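Local coordinates for protein arabinogalactan endo-1,4-beta-galactosidase (Ignisphaera aggregans, PDB 7OSK) that probably hydrolyses internal beta-1,4-galactosidic bonds in arabinogalactan, acting through the calcium-binding glycoside hydrolase family 53 domain that makes up this part of a longer protein, at residues I231-A234 / D239-I242; I258-Y263 / D271-L276; I288-T293 / A336-E341; S329-L334 / L347-W352. All coordinates share one frame; numbering follows the deposited sequence.

Interaction 1: residues I231-A234 / D239-I242; sequences IHLA and DFYI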
# COMPACT_ATOMS: atom_id res chain seq x y z
N ILE A 231 7.56 -1.38 8.80
CA ILE A 231 8.72 -1.39 7.92
C ILE A 231 8.36 -2.16 6.66
O ILE A 231 8.12 -3.37 6.70
CB ILE A 231 9.95 -2.02 8.60
CG1 ILE A 231 10.40 -1.16 9.79
CG2 ILE A 231 11.10 -2.19 7.61
CD1 ILE A 231 10.84 0.26 9.42
N HIS A 232 8.33 -1.45 5.53
CA HIS A 232 7.87 -2.01 4.27
C HIS A 232 9.03 -2.39 3.36
O HIS A 232 9.92 -1.58 3.12
CB HIS A 232 6.94 -1.01 3.57
CG HIS A 232 6.31 -1.54 2.32
ND1 HIS A 232 5.69 -0.72 1.39
CD2 HIS A 232 6.18 -2.80 1.84
CE1 HIS A 232 5.22 -1.45 0.40
NE2 HIS A 232 5.50 -2.72 0.65
N LEU A 233 9.01 -3.62 2.87
CA LEU A 233 10.02 -4.11 1.94
C LEU A 233 9.35 -4.71 0.71
O LEU A 233 8.22 -5.17 0.77
CB LEU A 233 10.92 -5.15 2.61
CG LEU A 233 11.82 -4.65 3.74
CD1 LEU A 233 12.64 -5.81 4.28
CD2 LEU A 233 12.73 -3.53 3.27
N ALA A 234 10.08 -4.70 -0.41
CA ALA A 234 9.58 -5.24 -1.67
C ALA A 234 10.29 -6.53 -2.06
O ALA A 234 11.50 -6.67 -1.86
CB ALA A 234 9.72 -4.20 -2.77
N ASP A 239 16.50 -14.35 1.98
CA ASP A 239 17.86 -14.13 2.48
C ASP A 239 18.17 -12.64 2.61
O ASP A 239 19.03 -12.26 3.41
CB ASP A 239 18.88 -14.81 1.56
CG ASP A 239 18.74 -14.38 0.11
OD1 ASP A 239 17.60 -14.12 -0.33
OD2 ASP A 239 19.77 -14.31 -0.59
N PHE A 240 17.49 -11.81 1.84
CA PHE A 240 17.67 -10.36 1.93
C PHE A 240 16.93 -9.80 3.14
O PHE A 240 17.46 -8.94 3.84
CB PHE A 240 17.19 -9.66 0.66
CG PHE A 240 17.10 -8.17 0.80
CD1 PHE A 240 18.22 -7.37 0.64
CD2 PHE A 240 15.89 -7.56 1.09
CE1 PHE A 240 18.14 -6.00 0.77
CE2 PHE A 240 15.80 -6.19 1.22
CZ PHE A 240 16.92 -5.41 1.07
N TYR A 241 15.71 -10.28 3.37
CA TYR A 241 14.92 -9.86 4.52
C TYR A 241 15.69 -10.13 5.81
O TYR A 241 15.73 -9.29 6.71
CB TYR A 241 13.58 -10.58 4.55
CG TYR A 241 12.50 -9.94 3.70
CD1 TYR A 241 12.59 -9.94 2.31
CD2 TYR A 241 11.38 -9.36 4.28
CE1 TYR A 241 11.60 -9.37 1.52
CE2 TYR A 241 10.39 -8.78 3.50
CZ TYR A 241 10.51 -8.79 2.13
OH TYR A 241 9.53 -8.21 1.35
N ILE A 242 16.30 -11.31 5.89
CA ILE A 242 17.11 -11.67 7.05
C ILE A 242 18.21 -10.65 7.28
O ILE A 242 18.33 -10.10 8.37
CB ILE A 242 17.74 -13.07 6.87
CG1 ILE A 242 16.65 -14.14 6.87
CG2 ILE A 242 18.75 -13.35 7.99
CD1 ILE A 242 17.14 -15.54 6.54
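L233 sets its CG beside its own backbone N, anti to the carbonyl carbon (chi1 -66°), and Y241 on the facing helix does the same (chi1 -84°). These torsions lay the two side chains alongside one another, pointing opposite ways. The methyl L233 CD1 ends up over one face of the phenol, offset toward its rim: it lies 4.0 Å from the centroid of the Y241 ring and 21° off the ring normal, a CH-pi contact. Nearer the strand, L233 CB rests against Y241 CZ at 3.7 Å, so the leucine lies along the ring from its CD2-CE2 side toward the hydroxyl end. That end stops beside the strand backbone, with Y241 OH 3.4 Å from L233 O, but no hydrogen bond forms there; the hydroxyl bonds instead to the carbonyl O of G235, just past the strand. Thus the apolar part of the tyrosine packs on the leucine while its polar end is satisfied by the turn. F240 adds a lighter touch at the margin, its CE2 reaching L233 CD1 at 4.4 Å. Y241 also touches I260 of strand 257-261 and L276 of helix 270-283. Strand 228-234, helix 238-250 and strand 257-261 form one beta-alpha-beta unit, and this contact packs its helix onto its first strand, as in the (beta/alpha)8 TIM barrel of the family.

Interaction 2: residues I258-Y263 / D271-L276; sequences IAISFY and DDFRNL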
# COMPACT_ATOMS: atom_id res chain seq x y z
N ILE A 258 6.23 -6.08 9.81
CA ILE A 258 7.05 -6.27 8.62
C ILE A 258 6.14 -6.39 7.41
O ILE A 258 5.48 -7.41 7.22
CB ILE A 258 7.93 -7.53 8.73
CG1 ILE A 258 8.91 -7.40 9.89
CG2 ILE A 258 8.69 -7.77 7.42
CD1 ILE A 258 9.52 -8.70 10.33
N ALA A 259 6.11 -5.34 6.60
CA ALA A 259 5.21 -5.28 5.45
C ALA A 259 5.90 -5.78 4.19
O ALA A 259 7.11 -5.61 4.02
CB ALA A 259 4.69 -3.88 5.26
N ILE A 260 5.11 -6.39 3.30
CA ILE A 260 5.63 -7.00 2.08
C ILE A 260 4.89 -6.50 0.85
O ILE A 260 3.67 -6.40 0.85
CB ILE A 260 5.51 -8.54 2.15
CG1 ILE A 260 6.32 -9.10 3.32
CG2 ILE A 260 5.99 -9.18 0.85
CD1 ILE A 260 5.87 -10.48 3.77
N SER A 261 5.65 -6.18 -0.20
CA SER A 261 5.07 -5.96 -1.52
C SER A 261 5.24 -7.23 -2.34
O SER A 261 6.35 -7.57 -2.72
CB SER A 261 5.74 -4.78 -2.24
OG SER A 261 5.44 -3.55 -1.61
N PHE A 262 4.14 -7.93 -2.58
CA PHE A 262 4.19 -9.15 -3.38
C PHE A 262 3.31 -9.07 -4.62
O PHE A 262 2.09 -9.22 -4.55
CB PHE A 262 3.78 -10.36 -2.54
CG PHE A 262 3.87 -11.66 -3.30
CD1 PHE A 262 5.10 -12.10 -3.77
CD2 PHE A 262 2.75 -12.41 -3.56
CE1 PHE A 262 5.19 -13.29 -4.47
CE2 PHE A 262 2.84 -13.60 -4.27
CZ PHE A 262 4.07 -14.03 -4.72
N TYR A 263 3.96 -8.83 -5.75
CA TYR A 263 3.34 -8.96 -7.07
C TYR A 263 3.90 -10.23 -7.71
O TYR A 263 5.08 -10.26 -8.07
CB TYR A 263 3.63 -7.74 -7.93
CG TYR A 263 3.08 -6.44 -7.36
CD1 TYR A 263 1.73 -6.13 -7.46
CD2 TYR A 263 3.92 -5.53 -6.72
CE1 TYR A 263 1.23 -4.96 -6.94
CE2 TYR A 263 3.42 -4.36 -6.20
CZ TYR A 263 2.08 -4.07 -6.31
OH TYR A 263 1.59 -2.90 -5.79
N ASP A 271 4.69 -20.22 -3.67
CA ASP A 271 5.59 -20.96 -2.81
C ASP A 271 6.74 -20.08 -2.33
O ASP A 271 7.18 -20.20 -1.18
CB ASP A 271 6.14 -22.19 -3.53
CG ASP A 271 5.36 -23.45 -3.23
OD1 ASP A 271 5.12 -23.73 -2.03
OD2 ASP A 271 4.99 -24.16 -4.18
N ASP A 272 7.22 -19.20 -3.20
CA ASP A 272 8.27 -18.26 -2.83
C ASP A 272 7.77 -17.32 -1.74
O ASP A 272 8.54 -16.88 -0.88
CB ASP A 272 8.73 -17.45 -4.05
CG ASP A 272 9.35 -18.32 -5.12
OD1 ASP A 272 9.99 -19.33 -4.78
OD2 ASP A 272 9.20 -17.99 -6.32
N PHE A 273 6.47 -17.03 -1.76
CA PHE A 273 5.86 -16.20 -0.74
C PHE A 273 5.73 -16.98 0.57
O PHE A 273 5.95 -16.43 1.65
CB PHE A 273 4.48 -15.70 -1.19
CG PHE A 273 3.77 -14.87 -0.17
CD1 PHE A 273 4.14 -13.55 0.07
CD2 PHE A 273 2.72 -15.40 0.57
CE1 PHE A 273 3.48 -12.79 1.01
CE2 PHE A 273 2.06 -14.64 1.52
CZ PHE A 273 2.44 -13.33 1.74
N ARG A 274 5.39 -18.26 0.46
CA ARG A 274 5.26 -19.12 1.63
C ARG A 274 6.58 -19.24 2.39
O ARG A 274 6.60 -19.22 3.62
CB ARG A 274 4.78 -20.51 1.23
CG ARG A 274 3.29 -20.72 1.35
CD ARG A 274 2.91 -22.17 1.08
NE ARG A 274 1.60 -22.50 1.64
CZ ARG A 274 0.44 -22.30 1.03
NH1 ARG A 274 0.39 -21.76 -0.18
NH2 ARG A 274 -0.69 -22.65 1.64
N ASN A 275 7.67 -19.37 1.65
CA ASN A 275 8.98 -19.53 2.25
C ASN A 275 9.40 -18.29 3.03
O ASN A 275 10.06 -18.39 4.07
CB ASN A 275 10.03 -19.85 1.18
CG ASN A 275 9.72 -21.12 0.42
OD1 ASN A 275 9.22 -22.09 1.00
ND2 ASN A 275 10.01 -21.13 -0.87
N LEU A 276 9.02 -17.12 2.53
CA LEU A 276 9.34 -15.87 3.21
C LEU A 276 8.60 -15.77 4.53
O LEU A 276 9.19 -15.42 5.56
CB LEU A 276 8.99 -14.66 2.33
CG LEU A 276 9.27 -13.31 2.99
CD1 LEU A 276 10.76 -13.11 3.23
CD2 LEU A 276 8.70 -12.17 2.16
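F262 lays one face of its ring against F273, and the fit of these two phenylalanines shapes the contact. The bump is the F273 CB methylene: it sits 4.0 Å from the centroid of the F262 ring, only 15° off the normal, a CH-pi contact on the ring's CZ side. At the other end of the same ring, F273 CD1 comes down over F262 CG at 3.9 Å, so the F262 face is bridged from CG to CZ by the root and one flank of F273. The planes are inclined at 33° with centroids 5.0 Å apart, so the rings are neither parallel nor perpendicular. Both have CG anti to the backbone N (chi1 -177° for F262), which extends each ring toward the other segment. Two residues earlier, I260 meets L276 tip to tip, I260 CD1 to L276 CD2 at 3.7 Å. That isoleucine methyl also comes within 4.3 Å of F273 CE1, filling the angle between the phenylalanine and the leucine. Replacing F262 with an alanine would probably open a gap under F273 CB and leave the F273 ring freer to shift. The contact is buried and apolar. V236, from the loop after strand 228-234, touches F262, F273 and L276. Helix 238-250 brings Y241 against I260 and L276, and V290 of strand 287-293 touches F273. From helix 324-342, L334 packs on both phenylalanines and L338 on F273.

Interaction 3: residues I288-T293 / A336-E341; sequences ILVAET and AALYEE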
# COMPACT_ATOMS: atom_id res chain seq x y z
N ILE A 288 3.33 -9.82 10.39
CA ILE A 288 3.60 -10.00 8.97
C ILE A 288 2.44 -9.44 8.15
O ILE A 288 1.30 -9.85 8.32
CB ILE A 288 3.80 -11.48 8.62
CG1 ILE A 288 4.69 -12.17 9.66
CG2 ILE A 288 4.38 -11.62 7.21
CD1 ILE A 288 6.08 -11.58 9.79
N LEU A 289 2.76 -8.50 7.26
CA LEU A 289 1.74 -7.81 6.47
C LEU A 289 2.10 -7.78 4.99
O LEU A 289 3.27 -7.73 4.62
CB LEU A 289 1.57 -6.38 6.99
CG LEU A 289 0.62 -5.45 6.22
CD1 LEU A 289 -0.82 -5.92 6.37
CD2 LEU A 289 0.78 -4.02 6.70
N VAL A 290 1.07 -7.84 4.14
CA VAL A 290 1.24 -7.58 2.71
C VAL A 290 0.72 -6.17 2.41
O VAL A 290 -0.48 -5.95 2.30
CB VAL A 290 0.48 -8.62 1.85
CG1 VAL A 290 0.69 -8.33 0.36
CG2 VAL A 290 0.93 -10.03 2.19
N ALA A 291 1.65 -5.22 2.28
CA ALA A 291 1.30 -3.82 2.09
C ALA A 291 0.80 -3.55 0.68
O ALA A 291 -0.03 -2.67 0.46
CB ALA A 291 2.48 -2.93 2.39
N GLU A 292 1.33 -4.30 -0.29
CA GLU A 292 0.93 -4.14 -1.68
C GLU A 292 0.90 -5.47 -2.41
O GLU A 292 1.81 -6.29 -2.28
CB GLU A 292 1.87 -3.17 -2.40
CG GLU A 292 1.82 -1.74 -1.89
CD GLU A 292 2.68 -0.79 -2.71
OE1 GLU A 292 3.22 -1.21 -3.76
OE2 GLU A 292 2.81 0.39 -2.31
N THR A 293 -0.16 -5.67 -3.18
CA THR A 293 -0.28 -6.84 -4.04
C THR A 293 -1.42 -6.60 -5.01
O THR A 293 -2.35 -5.85 -4.72
CB THR A 293 -0.54 -8.13 -3.23
OG1 THR A 293 -0.55 -9.25 -4.11
CG2 THR A 293 -1.86 -8.06 -2.48
N ALA A 336 -4.89 -17.13 2.31
CA ALA A 336 -4.72 -18.47 2.85
C ALA A 336 -3.25 -18.75 3.14
O ALA A 336 -2.90 -19.20 4.23
CB ALA A 336 -5.29 -19.50 1.89
N ALA A 337 -2.40 -18.49 2.15
CA ALA A 337 -0.97 -18.73 2.29
C ALA A 337 -0.39 -17.94 3.46
O ALA A 337 0.43 -18.45 4.21
CB ALA A 337 -0.25 -18.36 1.00
N LEU A 338 -0.82 -16.69 3.60
CA LEU A 338 -0.31 -15.83 4.66
C LEU A 338 -0.71 -16.34 6.04
O LEU A 338 0.11 -16.37 6.96
CB LEU A 338 -0.80 -14.39 4.47
CG LEU A 338 -0.40 -13.41 5.57
CD1 LEU A 338 1.11 -13.39 5.77
CD2 LEU A 338 -0.91 -12.02 5.25
N TYR A 339 -1.97 -16.74 6.18
CA TYR A 339 -2.48 -17.17 7.48
C TYR A 339 -2.01 -18.57 7.86
O TYR A 339 -1.71 -18.83 9.02
CB TYR A 339 -4.01 -17.12 7.49
CG TYR A 339 -4.62 -17.56 8.81
CD1 TYR A 339 -4.23 -16.97 10.00
CD2 TYR A 339 -5.57 -18.57 8.86
CE1 TYR A 339 -4.77 -17.37 11.21
CE2 TYR A 339 -6.12 -18.98 10.06
CZ TYR A 339 -5.71 -18.37 11.23
OH TYR A 339 -6.25 -18.77 12.44
N GLU A 340 -1.96 -19.46 6.87
CA GLU A 340 -1.57 -20.84 7.12
C GLU A 340 -0.11 -20.95 7.57
O GLU A 340 0.26 -21.90 8.26
CB GLU A 340 -1.79 -21.68 5.85
CG GLU A 340 -3.26 -21.97 5.57
CD GLU A 340 -3.50 -22.58 4.21
OE1 GLU A 340 -2.51 -22.99 3.56
OE2 GLU A 340 -4.67 -22.65 3.78
N GLU A 341 0.70 -19.97 7.18
CA GLU A 341 2.11 -19.94 7.55
C GLU A 341 2.36 -18.89 8.64
O GLU A 341 3.11 -19.13 9.58
CB GLU A 341 2.97 -19.63 6.33
CG GLU A 341 2.63 -20.44 5.09
CD GLU A 341 3.03 -21.89 5.21
OE1 GLU A 341 3.50 -22.31 6.28
OE2 GLU A 341 2.87 -22.63 4.20
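I288 begins the contact with its shorter branch, CG2, which meets L338 CD1 at 4.0 Å. CG2 is anti to the backbone N; the longer branch, CG1 and CD1, stands beside that N (chi1 -44°) and leads away from the helix, so a single methyl does the touching. The two side chains approach at a slant. L289 turns to the other side of the strand, where it packs on F350 and V257 rather than on the helix. V290 brings the chain back to the helix side, and its CG2 reaches L338 CD2 at 4.1 Å, the two side chains passing alongside, oppositely directed. L338 thus divides its two methyls between alternate strand residues, CD1 for I288 and CD2 for V290. Its CG is anti to the backbone N (chi1 176°), which carries the fork off the helix toward the strand. Beyond V290 the strand leaves this stretch of helix: E292 reaches R92 and the hydroxyl of Y263, and T293 bonds through OG1 to the carbonyl O of F262. On the helix, E340 and E341 form salt bridges with R274 of helix 270-283, and I349 and F50 supply further neighbours of L338. No hydrogen bond joins segments 288-293 and 336-341. With only 129 Å² buried between them and all three touching residues inside the protein, the contact is methyl against methyl: it rests on dispersion and the exclusion of water, and polar pairing is left to residues beside it.

Interaction 4: residues S329-L334 / L347-W352; sequences SFIRDL and LGIFYW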
# COMPACT_ATOMS: atom_id res chain seq x y z
N SER A 329 -9.03 -15.87 -7.30
CA SER A 329 -8.34 -17.08 -6.88
C SER A 329 -7.00 -16.75 -6.25
O SER A 329 -6.61 -17.33 -5.24
CB SER A 329 -8.15 -18.04 -8.06
OG SER A 329 -9.40 -18.44 -8.59
N PHE A 330 -6.29 -15.80 -6.86
CA PHE A 330 -5.00 -15.37 -6.35
C PHE A 330 -5.12 -14.72 -4.97
O PHE A 330 -4.33 -15.02 -4.07
CB PHE A 330 -4.33 -14.40 -7.33
CG PHE A 330 -3.29 -13.53 -6.69
CD1 PHE A 330 -2.13 -14.09 -6.18
CD2 PHE A 330 -3.46 -12.16 -6.60
CE1 PHE A 330 -1.16 -13.29 -5.58
CE2 PHE A 330 -2.50 -11.36 -6.01
CZ PHE A 330 -1.35 -11.93 -5.50
N ILE A 331 -6.10 -13.83 -4.81
CA ILE A 331 -6.27 -13.11 -3.56
C ILE A 331 -6.62 -14.05 -2.41
O ILE A 331 -6.03 -13.97 -1.34
CB ILE A 331 -7.37 -12.02 -3.68
CG1 ILE A 331 -6.93 -10.93 -4.66
CG2 ILE A 331 -7.67 -11.40 -2.31
CD1 ILE A 331 -7.99 -9.89 -4.95
N ARG A 332 -7.59 -14.93 -2.64
CA ARG A 332 -7.99 -15.91 -1.63
C ARG A 332 -6.80 -16.77 -1.22
O ARG A 332 -6.62 -17.07 -0.04
CB ARG A 332 -9.12 -16.80 -2.15
CG ARG A 332 -9.63 -17.83 -1.14
CD ARG A 332 -9.53 -19.25 -1.70
NE ARG A 332 -8.18 -19.82 -1.55
CZ ARG A 332 -7.84 -20.75 -0.66
NH1 ARG A 332 -8.74 -21.25 0.19
NH2 ARG A 332 -6.60 -21.19 -0.62
N ASP A 333 -5.99 -17.17 -2.20
CA ASP A 333 -4.85 -18.04 -1.95
C ASP A 333 -3.72 -17.30 -1.22
O ASP A 333 -2.96 -17.91 -0.48
CB ASP A 333 -4.33 -18.63 -3.26
CG ASP A 333 -5.29 -19.64 -3.86
OD1 ASP A 333 -6.23 -20.07 -3.16
OD2 ASP A 333 -5.11 -20.02 -5.04
N LEU A 334 -3.63 -16.00 -1.44
CA LEU A 334 -2.64 -15.18 -0.75
C LEU A 334 -3.03 -15.03 0.72
O LEU A 334 -2.18 -15.13 1.61
CB LEU A 334 -2.50 -13.81 -1.41
CG LEU A 334 -1.35 -12.93 -0.90
CD1 LEU A 334 -0.00 -13.54 -1.26
CD2 LEU A 334 -1.47 -11.52 -1.45
N LEU A 347 -1.10 -10.87 9.72
CA LEU A 347 -1.84 -9.63 9.96
C LEU A 347 -2.88 -9.42 8.87
O LEU A 347 -4.06 -9.21 9.16
CB LEU A 347 -0.86 -8.46 10.01
CG LEU A 347 -1.16 -7.29 10.94
CD1 LEU A 347 -1.23 -7.74 12.40
CD2 LEU A 347 -0.08 -6.25 10.75
N GLY A 348 -2.44 -9.49 7.62
CA GLY A 348 -3.35 -9.42 6.49
C GLY A 348 -2.73 -8.87 5.22
O GLY A 348 -1.52 -8.99 5.01
N ILE A 349 -3.57 -8.27 4.38
CA ILE A 349 -3.14 -7.83 3.06
C ILE A 349 -3.81 -6.51 2.65
O ILE A 349 -4.87 -6.15 3.17
CB ILE A 349 -3.46 -8.91 2.00
CG1 ILE A 349 -4.97 -9.10 1.85
CG2 ILE A 349 -2.83 -10.24 2.36
CD1 ILE A 349 -5.49 -8.75 0.48
N PHE A 350 -3.15 -5.79 1.74
CA PHE A 350 -3.76 -4.65 1.06
C PHE A 350 -3.65 -4.83 -0.44
O PHE A 350 -2.54 -4.94 -0.98
CB PHE A 350 -3.11 -3.33 1.46
CG PHE A 350 -3.31 -2.95 2.90
CD1 PHE A 350 -4.43 -2.24 3.28
CD2 PHE A 350 -2.38 -3.30 3.86
CE1 PHE A 350 -4.62 -1.88 4.60
CE2 PHE A 350 -2.56 -2.94 5.18
CZ PHE A 350 -3.68 -2.23 5.55
N TYR A 351 -4.78 -4.84 -1.13
CA TYR A 351 -4.79 -4.90 -2.58
C TYR A 351 -4.51 -3.51 -3.14
O TYR A 351 -5.28 -2.58 -2.91
CB TYR A 351 -6.12 -5.44 -3.10
CG TYR A 351 -6.08 -5.80 -4.56
CD1 TYR A 351 -6.27 -4.83 -5.53
CD2 TYR A 351 -5.85 -7.10 -4.96
CE1 TYR A 351 -6.23 -5.15 -6.87
CE2 TYR A 351 -5.81 -7.43 -6.30
CZ TYR A 351 -6.00 -6.46 -7.25
OH TYR A 351 -5.96 -6.79 -8.58
N TRP A 352 -3.41 -3.38 -3.89
CA TRP A 352 -2.97 -2.07 -4.36
C TRP A 352 -3.58 -1.71 -5.71
O TRP A 352 -3.67 -2.55 -6.61
CB TRP A 352 -1.44 -2.03 -4.46
CG TRP A 352 -0.90 -0.64 -4.66
CD1 TRP A 352 -0.61 0.27 -3.68
CD2 TRP A 352 -0.60 -0.00 -5.90
NE1 TRP A 352 -0.14 1.44 -4.24
CE2 TRP A 352 -0.13 1.29 -5.61
CE3 TRP A 352 -0.69 -0.40 -7.24
CZ2 TRP A 352 0.26 2.19 -6.60
CZ3 TRP A 352 -0.30 0.49 -8.22
CH2 TRP A 352 0.16 1.77 -7.90
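Apolar helix-on-strand packing joins I331 and L334 of helix 324-342 to I349 and Y351 of strand 346-352, the last strand of the barrel, at the wall where the barrel closes. The axes of the short segments 329-334 and 347-352 run nearly antiparallel, at 157°, and approach to 10.1 Å. I331 meets Y351, the side chains crossing at about a right angle. I331 CD1 lies 3.5 Å from Y351 CD2, with CE2 hardly farther, and meets this flank of the ring obliquely. I331 has its CG1 beside the backbone N (chi1 -66°), which sends that branch to the tyrosine and leaves CG2 for I349 CD1, at 4.4 Å. One turn on, L334 CD2 meets I349 CG2 at 4.2 Å. The polar end of Y351 is held from elsewhere, its OH hydrogen-bonding with Q375 O, Q327 NE2 and Y295 N. With a glycine in place of I331, the flank of the Y351 ring and I349 CD1 would probably both lose their cover from the helix, opening a gap between helix and strand. The calcium ion, about 14 Å from the Y351 side chain, is too far to take part. Around the contact, F330 and L334 also touch T293 of strand 287-293, while strand 51-55 hydrogen-bonds to I349 and sets V54 against Y351, the first strand meeting the last.

In the fold
From the N terminus, interaction 1 comes first, bringing helix 238-250 back onto strand 228-234 across a short turn. Interaction 2 then closes the next loop, from strand 257-261 past the small helix 264-267 to helix 270-283. Both are in series with what follows. Interaction 3 spans much more chain, 42 residues between strand 287-293 and the later part of helix 324-342. Interaction 4 opens inside that span on the same helix but ends beyond it, on strand 346-352, so the two cross. Together they fasten three outer helices to the last four neighbouring strands of the parallel barrel. Between interactions 3 and 4 the backbone of V290 bonds to that of F350, as neighbouring strands of the sheet.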